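Local coordinates for ABC transporter, substrate binding protein (Mannopine) (PDB 5L9S) that probably binds mannopine in the periplasm as the solute-binding component of an ABC transporter, at residues A139-V151 and N201-R213. Sequence-based numbering, arbitrary orientation.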
# COMPACT_ATOMS: atom_id res chain seq x y z
N ALA A 139 17.64 11.50 16.23
CA ALA A 139 16.23 11.82 16.27
C ALA A 139 15.41 10.81 15.45
O ALA A 139 15.87 10.39 14.38
CB ALA A 139 16.05 13.22 15.73
N ARG A 140 14.23 10.38 15.99
CA ARG A 140 13.34 9.46 15.27
C ARG A 140 12.24 10.25 14.55
O ARG A 140 12.00 11.42 14.84
CB ARG A 140 12.70 8.35 16.15
CG ARG A 140 13.55 7.63 17.20
CD ARG A 140 14.48 6.56 16.68
NE ARG A 140 15.84 7.07 16.76
CZ ARG A 140 16.94 6.38 17.01
NH1 ARG A 140 16.88 5.07 17.21
NH2 ARG A 140 18.10 6.99 17.09
N SER A 141 11.58 9.60 13.62
CA SER A 141 10.47 10.17 12.85
C SER A 141 9.42 9.12 12.58
O SER A 141 9.76 7.99 12.21
CB SER A 141 10.97 10.79 11.55
OG SER A 141 9.88 11.23 10.75
N PHE A 142 8.15 9.46 12.82
CA PHE A 142 7.03 8.56 12.54
C PHE A 142 5.97 9.36 11.86
O PHE A 142 5.85 10.54 12.18
CB PHE A 142 6.42 8.01 13.84
CG PHE A 142 7.07 6.80 14.45
CD1 PHE A 142 6.97 5.56 13.85
CD2 PHE A 142 7.75 6.90 15.66
CE1 PHE A 142 7.56 4.43 14.42
CE2 PHE A 142 8.34 5.77 16.24
CZ PHE A 142 8.24 4.54 15.62
N PRO A 143 5.11 8.76 10.99
CA PRO A 143 4.00 9.54 10.43
C PRO A 143 2.98 9.90 11.50
O PRO A 143 2.79 9.19 12.49
CB PRO A 143 3.38 8.62 9.40
CG PRO A 143 3.79 7.26 9.77
CD PRO A 143 5.10 7.36 10.51
N ASN A 144 2.36 11.04 11.31
CA ASN A 144 1.29 11.52 12.16
C ASN A 144 0.11 11.88 11.28
O ASN A 144 -0.20 13.06 11.05
CB ASN A 144 1.73 12.64 13.10
CG ASN A 144 0.58 13.28 13.86
OD1 ASN A 144 -0.30 12.59 14.41
ND2 ASN A 144 0.54 14.60 13.82
N PHE A 145 -0.48 10.84 10.72
CA PHE A 145 -1.72 10.91 9.99
C PHE A 145 -2.70 10.11 10.84
O PHE A 145 -2.25 9.39 11.76
CB PHE A 145 -1.62 10.47 8.51
CG PHE A 145 -0.65 9.38 8.12
CD1 PHE A 145 -0.71 8.12 8.71
CD2 PHE A 145 0.23 9.57 7.05
CE1 PHE A 145 0.14 7.10 8.29
CE2 PHE A 145 1.07 8.54 6.63
CZ PHE A 145 1.01 7.31 7.24
N ASP A 146 -4.00 10.33 10.63
CA ASP A 146 -5.12 9.83 11.44
C ASP A 146 -5.08 8.34 11.82
O ASP A 146 -5.45 8.04 12.96
CB ASP A 146 -6.46 10.20 10.80
CG ASP A 146 -6.78 11.67 10.97
OD1 ASP A 146 -6.79 12.16 12.13
OD2 ASP A 146 -7.03 12.34 9.94
N ASP A 147 -4.62 7.41 10.96
CA ASP A 147 -4.56 6.02 11.45
C ASP A 147 -3.15 5.65 11.90
O ASP A 147 -2.22 5.67 11.09
CB ASP A 147 -5.17 4.97 10.49
CG ASP A 147 -5.58 3.64 11.14
OD1 ASP A 147 -4.80 3.12 11.97
OD2 ASP A 147 -6.63 3.09 10.74
N PRO A 148 -3.00 5.27 13.19
CA PRO A 148 -1.68 4.92 13.72
C PRO A 148 -1.29 3.42 13.67
O PRO A 148 -0.27 3.04 14.26
CB PRO A 148 -1.82 5.34 15.18
CG PRO A 148 -3.24 4.98 15.51
CD PRO A 148 -4.02 5.25 14.27
N TRP A 149 -2.12 2.56 13.07
CA TRP A 149 -1.92 1.12 13.15
C TRP A 149 -0.48 0.66 12.84
O TRP A 149 0.01 -0.26 13.52
CB TRP A 149 -2.96 0.33 12.34
CG TRP A 149 -2.78 0.30 10.85
CD1 TRP A 149 -3.38 1.12 9.93
CD2 TRP A 149 -1.99 -0.64 10.11
NE1 TRP A 149 -2.99 0.76 8.66
CE2 TRP A 149 -2.13 -0.32 8.74
CE3 TRP A 149 -1.14 -1.71 10.47
CZ2 TRP A 149 -1.52 -1.07 7.74
CZ3 TRP A 149 -0.52 -2.44 9.47
CH2 TRP A 149 -0.74 -2.15 8.13
N ARG A 150 0.20 1.28 11.82
CA ARG A 150 1.57 0.94 11.44
C ARG A 150 2.58 1.41 12.48
O ARG A 150 3.64 0.82 12.62
CB ARG A 150 1.92 1.55 10.09
CG ARG A 150 1.39 0.83 8.87
CD ARG A 150 1.98 1.61 7.75
NE ARG A 150 1.07 1.91 6.65
CZ ARG A 150 0.08 2.79 6.68
NH1 ARG A 150 -0.23 3.40 7.82
NH2 ARG A 150 -0.65 3.00 5.61
N VAL A 151 2.30 2.52 13.16
CA VAL A 151 3.17 3.06 14.21
C VAL A 151 3.07 2.11 15.44
O VAL A 151 4.10 1.75 16.03
CB VAL A 151 2.83 4.53 14.56
CG1 VAL A 151 3.55 5.00 15.81
CG2 VAL A 151 3.18 5.45 13.39
N ASN A 201 17.18 18.30 5.67
CA ASN A 201 17.62 19.24 6.70
C ASN A 201 18.30 18.54 7.88
O ASN A 201 18.83 19.21 8.76
CB ASN A 201 16.44 20.10 7.17
CG ASN A 201 15.91 21.00 6.09
OD1 ASN A 201 16.66 21.70 5.40
ND2 ASN A 201 14.60 20.99 5.89
N ASP A 202 18.32 17.20 7.87
CA ASP A 202 18.90 16.33 8.90
C ASP A 202 18.19 16.50 10.25
O ASP A 202 18.84 16.59 11.29
CB ASP A 202 20.44 16.51 9.00
CG ASP A 202 21.16 15.31 9.59
OD1 ASP A 202 20.75 14.15 9.30
OD2 ASP A 202 22.15 15.52 10.34
N GLU A 203 16.84 16.55 10.21
CA GLU A 203 15.97 16.69 11.39
C GLU A 203 15.74 15.33 12.09
O GLU A 203 15.27 15.28 13.24
CB GLU A 203 14.64 17.38 11.03
CG GLU A 203 14.76 18.86 10.68
CD GLU A 203 13.50 19.53 10.17
OE1 GLU A 203 13.58 20.29 9.17
OE2 GLU A 203 12.42 19.30 10.76
N TYR A 204 16.07 14.23 11.39
CA TYR A 204 16.00 12.86 11.89
C TYR A 204 17.00 11.99 11.15
O TYR A 204 17.36 12.28 9.98
CB TYR A 204 14.58 12.24 11.82
CG TYR A 204 14.09 11.89 10.44
CD1 TYR A 204 14.28 10.61 9.91
CD2 TYR A 204 13.36 12.80 9.69
CE1 TYR A 204 13.80 10.27 8.65
CE2 TYR A 204 12.89 12.48 8.42
CZ TYR A 204 13.08 11.21 7.92
OH TYR A 204 12.57 10.91 6.67
N ARG A 205 17.42 10.92 11.86
CA ARG A 205 18.40 9.94 11.40
C ARG A 205 17.81 8.51 11.29
O ARG A 205 18.39 7.67 10.60
CB ARG A 205 19.66 9.97 12.29
CG ARG A 205 20.44 11.28 12.18
CD ARG A 205 21.83 11.16 12.78
NE ARG A 205 22.78 10.54 11.85
CZ ARG A 205 23.79 11.19 11.27
NH1 ARG A 205 23.99 12.48 11.52
NH2 ARG A 205 24.60 10.55 10.44
N VAL A 206 16.69 8.23 11.99
CA VAL A 206 15.99 6.94 11.96
C VAL A 206 14.49 7.20 11.91
O VAL A 206 13.98 7.89 12.78
CB VAL A 206 16.35 6.05 13.17
CG1 VAL A 206 15.67 4.69 13.06
CG2 VAL A 206 17.86 5.88 13.32
N GLY A 207 13.80 6.65 10.91
CA GLY A 207 12.37 6.89 10.79
C GLY A 207 11.56 5.88 10.01
O GLY A 207 12.11 5.05 9.30
N GLN A 208 10.24 5.94 10.19
CA GLN A 208 9.29 5.11 9.47
C GLN A 208 8.76 6.03 8.37
O GLN A 208 8.07 7.01 8.66
CB GLN A 208 8.16 4.62 10.39
CG GLN A 208 7.04 3.92 9.63
CD GLN A 208 5.98 3.39 10.56
OE1 GLN A 208 6.07 2.30 11.09
NE2 GLN A 208 4.91 4.12 10.72
N ILE A 209 9.18 5.77 7.12
CA ILE A 209 8.76 6.59 5.97
C ILE A 209 8.28 5.69 4.82
O ILE A 209 8.34 4.47 4.94
CB ILE A 209 9.83 7.63 5.54
CG1 ILE A 209 11.04 6.98 4.87
CG2 ILE A 209 10.23 8.55 6.73
CD1 ILE A 209 12.02 7.99 4.22
N TRP A 210 7.77 6.29 3.73
CA TRP A 210 7.34 5.50 2.58
C TRP A 210 8.57 5.17 1.72
O TRP A 210 9.42 6.04 1.50
CB TRP A 210 6.33 6.26 1.70
CG TRP A 210 4.99 6.57 2.31
CD1 TRP A 210 4.19 5.72 3.04
CD2 TRP A 210 4.23 7.78 2.14
NE1 TRP A 210 3.04 6.38 3.43
CE2 TRP A 210 3.03 7.64 2.87
CE3 TRP A 210 4.48 9.00 1.47
CZ2 TRP A 210 2.06 8.64 2.92
CZ3 TRP A 210 3.50 9.99 1.51
CH2 TRP A 210 2.32 9.82 2.24
N LEU A 211 8.66 3.92 1.21
CA LEU A 211 9.73 3.51 0.30
C LEU A 211 9.87 4.45 -0.91
O LEU A 211 10.98 4.75 -1.31
CB LEU A 211 9.57 2.05 -0.16
CG LEU A 211 10.70 1.43 -1.01
CD1 LEU A 211 12.07 1.68 -0.41
CD2 LEU A 211 10.46 -0.04 -1.21
N THR A 212 8.75 4.95 -1.43
CA THR A 212 8.69 5.90 -2.55
C THR A 212 9.52 7.17 -2.26
O THR A 212 10.30 7.61 -3.12
CB THR A 212 7.22 6.20 -2.89
OG1 THR A 212 6.69 5.03 -3.52
CG2 THR A 212 7.03 7.39 -3.83
N ARG A 213 9.35 7.73 -1.05
CA ARG A 213 10.06 8.93 -0.61
C ARG A 213 11.54 8.64 -0.26
O ARG A 213 12.38 9.50 -0.48
CB ARG A 213 9.32 9.67 0.53
CG ARG A 213 7.83 9.98 0.29
CD ARG A 213 7.46 10.46 -1.11
NE ARG A 213 7.56 11.92 -1.27
CZ ARG A 213 6.52 12.75 -1.36
NH1 ARG A 213 6.71 14.04 -1.54
NH2 ARG A 213 5.28 12.28 -1.35
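Gln208 reaches across to Phe142, Pro143 and the start of helix 149-158. Its CG lies anti to the backbone N (chi1 171°), and the extended chain carries the amide end up against the Pro143 ring and Val151. CB of Gln208 sits 3.8 Å from Phe142 CD1. The amide plane stands nearly perpendicular to the Phe142 ring. The backbone N of Gln208 donates to Ser141 O at 2.9 Å. Ser141 also packs through its side chain: CB lies over one face of the Tyr204 ring, 3.6 Å from its centroid, a CH-pi contact. The Tyr204 hydroxyl bonds to the carbonyl of Ser195. Strands 140-143 and 206-210 run parallel, at 16°, as neighbours in the mixed sheet of a periplasmic binding protein fold. Ala139 O takes two backbone bonds, from Arg205 N at 3.0 Å and a weak one from Val206 N. Ala139 CB rests 3.3 Å from Glu203 O. Val206 CG2 lies 3.8 Å above the centre of the Arg140 guanidinium, whose nitrogens bond to the carbonyls of Met130, Phe136 and Gly138. Further along, Phe145 CE2 meets Trp210 CZ2 at 3.8 Å, and both rings make edge-to-face contacts with Trp189 of strand 185-189, which pairs with the other edge of 140-143.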